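Local coordinates for 4-hydroxy-3-methylbut-2-enyl diphosphate reductase, apicoplast (Plasmodium falciparum, PDB 4N7B), which reduces (E)-4-hydroxy-3-methylbut-2-enyl diphosphate to isopentenyl and dimethylallyl diphosphate with an iron-sulfur cluster, the terminal step of the MEP pathway of isoprenoid precursor synthesis, at residues N219-L224 and V475-L480; P251-H256 and G272-E277; K425-C430 and R454-V459. One frame throughout, in Å; residues are numbered along the deposited sequence.

Contact 1. Residues N219-L224 and V475-L480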
loop_
_atom_site.group_PDB
_atom_site.type_symbol
_atom_site.label_atom_id
_atom_site.label_comp_id
_atom_site.label_asym_id
_atom_site.label_seq_id
_atom_site.Cartn_x
_atom_site.Cartn_y
_atom_site.Cartn_z
ATOM N N ASN A 219 30.379 -18.746 1.273
ATOM C CA ASN A 219 29.802 -18.063 2.421
ATOM C C ASN A 219 28.332 -17.767 2.225
ATOM O O ASN A 219 27.962 -16.982 1.353
ATOM C CB ASN A 219 30.538 -16.762 2.658
ATOM C CG ASN A 219 30.853 -16.553 4.087
ATOM O OD1 ASN A 219 31.700 -17.247 4.648
ATOM N ND2 ASN A 219 30.180 -15.594 4.709
ATOM N N LYS A 220 27.488 -18.403 3.025
ATOM C CA LYS A 220 26.050 -18.219 2.890
ATOM C C LYS A 220 25.558 -17.156 3.860
ATOM O O LYS A 220 25.834 -17.228 5.059
ATOM C CB LYS A 220 25.342 -19.548 3.117
ATOM C CG LYS A 220 25.842 -20.629 2.158
ATOM C CD LYS A 220 25.125 -21.938 2.355
ATOM C CE LYS A 220 23.720 -21.873 1.809
ATOM N NZ LYS A 220 23.029 -23.198 1.886
ATOM N N ILE A 221 24.835 -16.168 3.346
ATOM C CA ILE A 221 24.344 -15.092 4.189
ATOM C C ILE A 221 22.911 -14.721 3.874
ATOM O O ILE A 221 22.528 -14.583 2.704
ATOM C CB ILE A 221 25.166 -13.825 4.012
ATOM C CG1 ILE A 221 26.621 -14.081 4.363
ATOM C CG2 ILE A 221 24.599 -12.701 4.891
ATOM C CD1 ILE A 221 27.501 -12.892 4.054
ATOM N N LEU A 222 22.121 -14.548 4.927
ATOM C CA LEU A 222 20.773 -14.012 4.794
ATOM C C LEU A 222 20.739 -12.597 5.345
ATOM O O LEU A 222 20.964 -12.358 6.545
ATOM C CB LEU A 222 19.774 -14.899 5.526
ATOM C CG LEU A 222 18.345 -14.371 5.559
ATOM C CD1 LEU A 222 17.688 -14.542 4.227
ATOM C CD2 LEU A 222 17.556 -15.090 6.630
ATOM N N TYR A 223 20.493 -11.644 4.462
ATOM C CA TYR A 223 20.390 -10.261 4.865
ATOM C C TYR A 223 18.939 -9.977 5.177
ATOM O O TYR A 223 18.098 -9.908 4.276
ATOM C CB TYR A 223 20.862 -9.347 3.753
ATOM C CG TYR A 223 22.344 -9.405 3.465
ATOM C CD1 TYR A 223 23.245 -8.727 4.265
ATOM C CD2 TYR A 223 22.838 -10.110 2.365
ATOM C CE1 TYR A 223 24.599 -8.755 4.005
ATOM C CE2 TYR A 223 24.197 -10.142 2.095
ATOM C CZ TYR A 223 25.068 -9.458 2.927
ATOM O OH TYR A 223 26.413 -9.474 2.688
ATOM N N LEU A 224 18.644 -9.856 6.458
ATOM C CA LEU A 224 17.319 -9.497 6.912
ATOM C C LEU A 224 17.239 -7.982 6.937
ATOM O O LEU A 224 17.975 -7.297 7.663
ATOM C CB LEU A 224 17.041 -10.071 8.302
ATOM C CG LEU A 224 15.688 -9.693 8.912
ATOM C CD1 LEU A 224 14.537 -10.238 8.052
ATOM C CD2 LEU A 224 15.605 -10.234 10.345
ATOM N N VAL A 475 22.304 -20.694 -4.441
ATOM C CA VAL A 475 22.278 -19.327 -3.940
ATOM C C VAL A 475 22.868 -19.247 -2.543
ATOM O O VAL A 475 22.440 -19.941 -1.610
ATOM C CB VAL A 475 20.897 -18.617 -4.075
ATOM C CG1 VAL A 475 19.944 -19.415 -4.972
ATOM C CG2 VAL A 475 20.306 -18.309 -2.743
ATOM N N ASN A 476 23.880 -18.394 -2.434
ATOM C CA ASN A 476 24.633 -18.210 -1.208
ATOM C C ASN A 476 24.230 -16.960 -0.457
ATOM O O ASN A 476 24.341 -16.910 0.756
ATOM C CB ASN A 476 26.126 -18.157 -1.535
ATOM C CG ASN A 476 26.614 -19.436 -2.186
ATOM O OD1 ASN A 476 26.253 -20.536 -1.768
ATOM N ND2 ASN A 476 27.428 -19.297 -3.218
ATOM N N LYS A 477 23.782 -15.940 -1.172
ATOM C CA LYS A 477 23.349 -14.719 -0.506
ATOM C C LYS A 477 21.932 -14.330 -0.891
ATOM O O LYS A 477 21.603 -14.181 -2.066
ATOM C CB LYS A 477 24.317 -13.580 -0.799
ATOM C CG LYS A 477 25.767 -13.967 -0.539
ATOM C CD LYS A 477 26.591 -12.793 -0.074
ATOM C CE LYS A 477 28.076 -13.034 -0.317
ATOM N NZ LYS A 477 28.508 -14.411 0.071
ATOM N N ILE A 478 21.107 -14.156 0.129
ATOM C CA ILE A 478 19.710 -13.800 -0.019
ATOM C C ILE A 478 19.380 -12.470 0.665
ATOM O O ILE A 478 19.743 -12.220 1.826
ATOM C CB ILE A 478 18.851 -14.881 0.603
ATOM C CG1 ILE A 478 19.067 -16.181 -0.141
ATOM C CG2 ILE A 478 17.385 -14.475 0.629
ATOM C CD1 ILE A 478 18.483 -17.377 0.568
ATOM N N ALA A 479 18.685 -11.623 -0.071
ATOM C CA ALA A 479 18.136 -10.394 0.452
ATOM C C ALA A 479 16.696 -10.708 0.871
ATOM O O ALA A 479 15.894 -11.148 0.030
ATOM C CB ALA A 479 18.149 -9.340 -0.639
ATOM N N LEU A 480 16.358 -10.543 2.153
ATOM C CA LEU A 480 14.998 -10.876 2.586
ATOM C C LEU A 480 14.274 -9.644 3.105
ATOM O O LEU A 480 14.758 -8.986 4.029
ATOM C CB LEU A 480 15.017 -11.961 3.655
ATOM C CG LEU A 480 13.687 -12.296 4.328
ATOM C CD1 LEU A 480 12.706 -12.954 3.357
ATOM C CD2 LEU A 480 13.928 -13.207 5.530
#

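Contact 2. Residues P251-H256 and G272-E277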
loop_
_atom_site.group_PDB
_atom_site.type_symbol
_atom_site.label_atom_id
_atom_site.label_comp_id
_atom_site.label_asym_id
_atom_site.label_seq_id
_atom_site.Cartn_x
_atom_site.Cartn_y
_atom_site.Cartn_z
ATOM N N PRO A 251 -21.450 -9.097 13.200
ATOM C CA PRO A 251 -20.362 -8.851 12.250
ATOM C C PRO A 251 -20.028 -7.367 12.082
ATOM O O PRO A 251 -20.900 -6.504 12.209
ATOM C CB PRO A 251 -20.924 -9.412 10.947
ATOM C CG PRO A 251 -22.395 -9.177 11.056
ATOM C CD PRO A 251 -22.737 -9.314 12.519
ATOM N N ILE A 252 -18.763 -7.085 11.790
ATOM C CA ILE A 252 -18.317 -5.728 11.494
ATOM C C ILE A 252 -17.986 -5.632 10.016
ATOM O O ILE A 252 -17.111 -6.345 9.517
ATOM C CB ILE A 252 -17.074 -5.352 12.314
ATOM C CG1 ILE A 252 -17.444 -5.238 13.790
ATOM C CG2 ILE A 252 -16.467 -4.050 11.808
ATOM C CD1 ILE A 252 -18.472 -4.157 14.065
ATOM N N TYR A 253 -18.670 -4.736 9.318
ATOM C CA TYR A 253 -18.560 -4.668 7.870
ATOM C C TYR A 253 -17.429 -3.757 7.438
ATOM O O TYR A 253 -17.280 -2.651 7.947
ATOM C CB TYR A 253 -19.886 -4.220 7.264
ATOM C CG TYR A 253 -20.933 -5.297 7.370
ATOM C CD1 TYR A 253 -20.989 -6.324 6.437
ATOM C CD2 TYR A 253 -21.836 -5.317 8.423
ATOM C CE1 TYR A 253 -21.934 -7.325 6.532
ATOM C CE2 TYR A 253 -22.788 -6.320 8.528
ATOM C CZ TYR A 253 -22.830 -7.320 7.578
ATOM O OH TYR A 253 -23.767 -8.324 7.672
ATOM N N VAL A 254 -16.623 -4.245 6.502
ATOM C CA VAL A 254 -15.505 -3.476 5.986
ATOM C C VAL A 254 -15.621 -3.384 4.478
ATOM O O VAL A 254 -15.819 -4.389 3.804
ATOM C CB VAL A 254 -14.167 -4.142 6.319
ATOM C CG1 VAL A 254 -13.019 -3.340 5.735
ATOM C CG2 VAL A 254 -14.013 -4.307 7.823
ATOM N N LYS A 255 -15.501 -2.172 3.954
ATOM C CA LYS A 255 -15.584 -1.950 2.524
ATOM C C LYS A 255 -14.211 -2.192 1.890
ATOM O O LYS A 255 -13.255 -1.486 2.184
ATOM C CB LYS A 255 -16.086 -0.535 2.251
ATOM C CG LYS A 255 -15.951 -0.090 0.817
ATOM C CD LYS A 255 -16.729 -0.960 -0.152
ATOM C CE LYS A 255 -16.579 -0.412 -1.575
ATOM N NZ LYS A 255 -17.384 -1.145 -2.601
ATOM N N HIS A 256 -14.178 -3.187 1.004
ATOM C CA HIS A 256 -12.964 -3.793 0.443
ATOM C C HIS A 256 -12.067 -4.387 1.518
ATOM O O HIS A 256 -12.221 -4.098 2.706
ATOM C CB HIS A 256 -12.160 -2.830 -0.442
ATOM C CG HIS A 256 -11.169 -3.533 -1.322
ATOM N ND1 HIS A 256 -11.543 -4.192 -2.475
ATOM C CD2 HIS A 256 -9.833 -3.720 -1.204
ATOM C CE1 HIS A 256 -10.479 -4.735 -3.036
ATOM N NE2 HIS A 256 -9.429 -4.464 -2.284
ATOM N N GLY A 272 -14.709 -11.985 13.220
ATOM C CA GLY A 272 -16.062 -11.502 12.983
ATOM C C GLY A 272 -16.191 -10.367 11.975
ATOM O O GLY A 272 -17.283 -9.834 11.767
ATOM N N ALA A 273 -15.091 -9.988 11.333
ATOM C CA ALA A 273 -15.176 -8.973 10.292
ATOM C C ALA A 273 -15.679 -9.594 8.989
ATOM O O ALA A 273 -15.475 -10.782 8.730
ATOM C CB ALA A 273 -13.826 -8.295 10.075
ATOM N N ILE A 274 -16.345 -8.782 8.178
ATOM C CA ILE A 274 -16.781 -9.211 6.859
ATOM C C ILE A 274 -16.445 -8.132 5.839
ATOM O O ILE A 274 -16.854 -6.972 5.977
ATOM C CB ILE A 274 -18.293 -9.495 6.831
ATOM C CG1 ILE A 274 -18.637 -10.618 7.817
ATOM C CG2 ILE A 274 -18.738 -9.869 5.424
ATOM C CD1 ILE A 274 -20.125 -10.788 8.058
ATOM N N PHE A 275 -15.695 -8.519 4.812
ATOM C CA PHE A 275 -15.282 -7.581 3.773
ATOM C C PHE A 275 -16.257 -7.641 2.611
ATOM O O PHE A 275 -16.510 -8.705 2.050
ATOM C CB PHE A 275 -13.859 -7.899 3.312
ATOM C CG PHE A 275 -12.874 -7.956 4.435
ATOM C CD1 PHE A 275 -12.436 -9.167 4.932
ATOM C CD2 PHE A 275 -12.427 -6.793 5.026
ATOM C CE1 PHE A 275 -11.539 -9.211 5.983
ATOM C CE2 PHE A 275 -11.543 -6.829 6.076
ATOM C CZ PHE A 275 -11.095 -8.040 6.558
ATOM N N ILE A 276 -16.809 -6.489 2.255
ATOM C CA ILE A 276 -17.870 -6.438 1.262
ATOM C C ILE A 276 -17.528 -5.443 0.171
ATOM O O ILE A 276 -16.662 -4.591 0.350
ATOM C CB ILE A 276 -19.212 -6.047 1.925
ATOM C CG1 ILE A 276 -19.152 -4.621 2.477
ATOM C CG2 ILE A 276 -19.531 -7.001 3.069
ATOM C CD1 ILE A 276 -19.498 -3.543 1.467
ATOM N N GLU A 277 -18.202 -5.561 -0.966
ATOM C CA GLU A 277 -18.079 -4.579 -2.036
ATOM C C GLU A 277 -19.427 -3.935 -2.303
ATOM O O GLU A 277 -19.505 -2.829 -2.835
ATOM C CB GLU A 277 -17.557 -5.231 -3.320
ATOM C CG GLU A 277 -16.150 -5.779 -3.218
ATOM C CD GLU A 277 -15.107 -4.704 -2.986
ATOM O OE1 GLU A 277 -15.439 -3.499 -3.082
ATOM O OE2 GLU A 277 -13.940 -5.068 -2.706
#

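Contact 3. Residues K425-C430 and R454-V459. With SO4 (sulfate ion), chain D.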
loop_
_atom_site.group_PDB
_atom_site.type_symbol
_atom_site.label_atom_id
_atom_site.label_comp_id
_atom_site.label_asym_id
_atom_site.label_seq_id
_atom_site.Cartn_x
_atom_site.Cartn_y
_atom_site.Cartn_z
ATOM N N LYS A 425 19.611 -0.967 -2.059
ATOM C CA LYS A 425 20.998 -0.805 -1.597
ATOM C C LYS A 425 21.712 -2.127 -1.405
ATOM O O LYS A 425 22.894 -2.245 -1.707
ATOM C CB LYS A 425 21.047 -0.078 -0.258
ATOM C CG LYS A 425 21.509 1.348 -0.354
ATOM C CD LYS A 425 21.201 2.091 0.940
ATOM C CE LYS A 425 20.767 3.514 0.662
ATOM N NZ LYS A 425 20.434 4.221 1.928
ATOM N N ILE A 426 20.984 -3.120 -0.895
ATOM C CA ILE A 426 21.585 -4.399 -0.550
ATOM C C ILE A 426 21.407 -5.483 -1.625
ATOM O O ILE A 426 22.270 -6.342 -1.746
ATOM C CB ILE A 426 21.062 -4.937 0.819
ATOM C CG1 ILE A 426 21.859 -6.158 1.265
ATOM C CG2 ILE A 426 19.618 -5.335 0.713
ATOM C CD1 ILE A 426 23.361 -5.926 1.361
ATOM N N CYS A 427 20.329 -5.451 -2.414
ATOM C CA CYS A 427 20.034 -6.596 -3.294
ATOM C C CYS A 427 21.202 -6.938 -4.240
ATOM O O CYS A 427 21.388 -8.096 -4.586
ATOM C CB CYS A 427 18.728 -6.395 -4.088
ATOM S SG CYS A 427 18.849 -5.111 -5.322
ATOM N N THR A 428 22.017 -5.960 -4.623
ATOM C CA THR A 428 23.087 -6.218 -5.597
ATOM C C THR A 428 24.310 -6.927 -5.035
ATOM O O THR A 428 25.233 -7.213 -5.779
ATOM C CB THR A 428 23.537 -4.925 -6.322
ATOM O OG1 THR A 428 23.959 -3.950 -5.363
ATOM C CG2 THR A 428 22.378 -4.369 -7.127
ATOM N N LYS A 429 24.320 -7.214 -3.735
ATOM C CA LYS A 429 25.334 -8.090 -3.143
ATOM C C LYS A 429 24.833 -9.531 -3.143
ATOM O O LYS A 429 25.558 -10.450 -2.778
ATOM C CB LYS A 429 25.604 -7.688 -1.690
ATOM C CG LYS A 429 26.677 -6.643 -1.531
ATOM C CD LYS A 429 26.084 -5.283 -1.187
ATOM C CE LYS A 429 26.802 -4.167 -1.942
ATOM N NZ LYS A 429 28.262 -4.120 -1.632
ATOM N N CYS A 430 23.570 -9.707 -3.520
ATOM C CA CYS A 430 22.862 -10.982 -3.358
ATOM C C CYS A 430 22.599 -11.715 -4.686
ATOM O O CYS A 430 22.665 -11.125 -5.754
ATOM C CB CYS A 430 21.533 -10.739 -2.654
ATOM S SG CYS A 430 21.703 -10.022 -0.957
ATOM N N ARG A 454 17.369 -4.360 -11.217
ATOM C CA ARG A 454 18.758 -4.235 -10.766
ATOM C C ARG A 454 19.513 -5.570 -10.973
ATOM O O ARG A 454 20.600 -5.790 -10.435
ATOM C CB ARG A 454 18.804 -3.711 -9.324
ATOM C CG ARG A 454 18.979 -2.191 -9.248
ATOM C CD ARG A 454 18.479 -1.533 -7.864
ATOM N NE ARG A 454 17.067 -1.287 -8.064
ATOM C CZ ARG A 454 16.495 -0.110 -8.263
ATOM N NH1 ARG A 454 17.171 1.020 -8.197
ATOM N NH2 ARG A 454 15.197 -0.086 -8.499
ATOM N N ASN A 455 18.922 -6.439 -11.795
ATOM C CA ASN A 455 19.543 -7.686 -12.234
ATOM C C ASN A 455 19.676 -8.754 -11.145
ATOM O O ASN A 455 20.406 -9.718 -11.313
ATOM C CB ASN A 455 20.902 -7.414 -12.870
ATOM C CG ASN A 455 20.802 -6.502 -14.059
ATOM O OD1 ASN A 455 19.791 -6.481 -14.764
ATOM N ND2 ASN A 455 21.843 -5.736 -14.296
ATOM N N VAL A 456 18.955 -8.624 -10.045
ATOM C CA VAL A 456 18.932 -9.743 -9.112
ATOM C C VAL A 456 17.546 -10.398 -9.037
ATOM O O VAL A 456 16.539 -9.760 -8.730
ATOM C CB VAL A 456 19.592 -9.395 -7.742
ATOM C CG1 VAL A 456 19.979 -7.945 -7.694
ATOM C CG2 VAL A 456 18.754 -9.839 -6.559
ATOM N N PRO A 457 17.500 -11.685 -9.385
ATOM C CA PRO A 457 16.256 -12.449 -9.442
ATOM C C PRO A 457 15.497 -12.313 -8.137
ATOM O O PRO A 457 16.105 -12.217 -7.073
ATOM C CB PRO A 457 16.734 -13.887 -9.644
ATOM C CG PRO A 457 18.097 -13.773 -10.226
ATOM C CD PRO A 457 18.685 -12.518 -9.659
ATOM N N ALA A 458 14.177 -12.303 -8.213
ATOM C CA ALA A 458 13.377 -12.016 -7.043
ATOM C C ALA A 458 12.064 -12.772 -7.139
ATOM O O ALA A 458 11.589 -13.062 -8.229
ATOM C CB ALA A 458 13.120 -10.537 -6.951
ATOM N N VAL A 459 11.499 -13.104 -5.991
ATOM C CA VAL A 459 10.253 -13.843 -5.937
ATOM C C VAL A 459 9.425 -13.272 -4.813
ATOM O O VAL A 459 9.960 -12.882 -3.783
ATOM C CB VAL A 459 10.458 -15.363 -5.628
ATOM C CG1 VAL A 459 11.108 -16.059 -6.776
ATOM C CG2 VAL A 459 11.292 -15.549 -4.356
HETATM S S SO4 D . 20.225 2.665 -7.389
HETATM O O1 SO4 D . 21.333 3.494 -6.921
HETATM O O2 SO4 D . 20.402 1.296 -6.910
HETATM O O3 SO4 D . 18.966 3.201 -6.881
HETATM O O4 SO4 D . 20.205 2.670 -8.851
#

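Contact 1. Residues N219-L224 and V475-L480
Strands 221-224 and 477-480 run parallel, their axes inclined by 15°, and four backbone hydrogen bonds join them, the first a little more bent than the rest: Asn476 O receives Ile221 N, Ile221 O receives Ile478 N, Ile478 O receives Tyr223 N at 2.8 Å, and Tyr223 O receives Leu480 N. Each donor approaches almost along the C=O axis. Leu222, Leu224, Ile478 and Leu480 share one face. Leu222 has CG anti to the backbone N (chi1 175°), and its side chain crosses those of Ile478 and Leu480 obliquely, CD1 lying 3.6 Å from Ile478 CG2 and 3.8 Å from Leu480 CB. Leu224 and Leu480 lie alongside each other, pointing the same way, with Leu224 CD1 3.9 Å from Leu480 CD2. Helix 488-499 covers this face through Val495 and Leu498. The pair are adjacent inner strands of a five-stranded parallel sheet in the IspH fold, with 432-436 beyond 477-482 and edge strand 506-511 beyond 221-226. The other face carries Ile221, Tyr223, Lys477 and Ala479. Ile221 CG2 sits over the centre of the Tyr223 ring, 3.7 Å above its plane, while Lys477 CD comes to the ring edge, 4.2 Å from CE2. The lysine runs beside the tyrosine, then bends at chi2 and chi4 so that Lys477 NZ turns back toward Asn219 O, a weak hydrogen bond of 2.9 Å. On the loop before the strand, Lys220 crosses Asn476 at about a right angle; its ammonium group is bonded to Phe503 O and makes a cation-pi contact with Tyr505.

Contact 2. Residues P251-H256 and G272-E277
From its CB, on the face that also carries Tyr253 and Ile276, Lys255 extends with CG anti to the backbone N (chi1 168°). A bend at chi2 directs the rest of the chain along the partner strand: CD passes 3.7 Å from Ile276 O and 4.1 Å from Ile276 CD1, CE approaches the Glu277 carboxylate, and NZ ends between two oxygens of one residue. Lys255 NZ donates to Glu277 O at 2.7 Å, in the carbonyl plane and on a lone pair, and forms a salt bridge with Glu277 OE1 at 3.1 Å, on the anti lone pair. The second carboxylate oxygen, Glu277 OE2, accepts from His256 ND1 at 2.6 Å through its syn lone pair, tilted 23° from the imidazole plane. Glu277 is thus shared between a lysine and a histidine, a pairing that would favour its ionised form and, in the conformer given, holds the imidazole turned toward it. On the far side of that ring, His256 NE2 is hydrogen-bonded to His260, a substrate-binding residue by similarity, so Glu277 and His256 probably form a second shell positioning it. Strands 252-255 and 273-276, joined by helix 262-271, make a beta-alpha-beta crossover at the edge of a four-stranded parallel sheet, with an axis angle of 32°. Five backbone hydrogen bonds run from Ile252 N to Gly272 O through to His256 N to Ile276 O. On the opposite face Val254 lies beside Phe275, its CB 3.4 Å from Phe275 CD2, and helix 262-271 covers the phenyl group with Cys265 and Leu268. Back on the face of Lys255, Ile276 CG2 meets the Tyr253 ring in plane at its edge, while Pro251 CB presses unusually tightly on Ile274 CD1, at 3.3 Å.

Contact 3. Residues K425-C430 and R454-V459
At the edge of the Arg454 guanidinium, with its sulfur in the plane, lies a sulfate, probably from the crystallisation liquor. Arg454 NH1 is 3.1 Å from sulfate O3 and makes a long, weak hydrogen bond to sulfate O2. The other nitrogens are engaged elsewhere in the chain, NH2 in a salt bridge with Asp388 and NE with the carbonyl of Ser450, and these two mainly hold the group. Arg454 CB is 4.2 Å from Cys427 SG and from Thr428 CG2, and the same methyl lies 4.0 Å from the backbone Arg454 O. Val456 does most of the packing, directing its CB toward Cys427 and the type I turn from Cys427 to Cys430. Val456 CG1 comes 3.4 Å from Cys427 O and 3.9 Å from Cys427 SG, while Val456 CB faces Cys430 O at 4.0 Å. Cys427 SG stands between its own backbone N and carbonyl carbon (chi1 69°), a torsion that turns it toward the valine. Cys427 O is also taken by Cys430 N, so the methyl packs against an oxygen already hydrogen-bonded. Asn455, with positive phi, ends helix 442-452 as the C-prime residue of a Schellman motif. The contact therefore packs the turn against this helix end, ahead of adjacent strands 432-436 and 458-461 of one parallel sheet, joined by helix 442-452 in a beta-alpha-beta crossover of this alpha/beta fold.

In the fold
From the first modelled residues the chain enters strand 221-226, whose partner in contact 1 arrives only some 250 residues later, closing a loop that contains both other contacts. Contact 2 comes first, a short local closure in a separate four-stranded sheet; its centre is about 40 Å from that of contact 1. After a third sheet, the chain returns to the five-stranded one, where contact 3 closes over helix 442-452 and strand 432-436. Contacts 2 and 3 follow in series, on opposite sides of the chain's centre. Contacts 1 and 3 touch: Cys430 SG lies 3.5 Å from Tyr223 CD2, and the beginning of the modelled chain and its later part meet in one sheet.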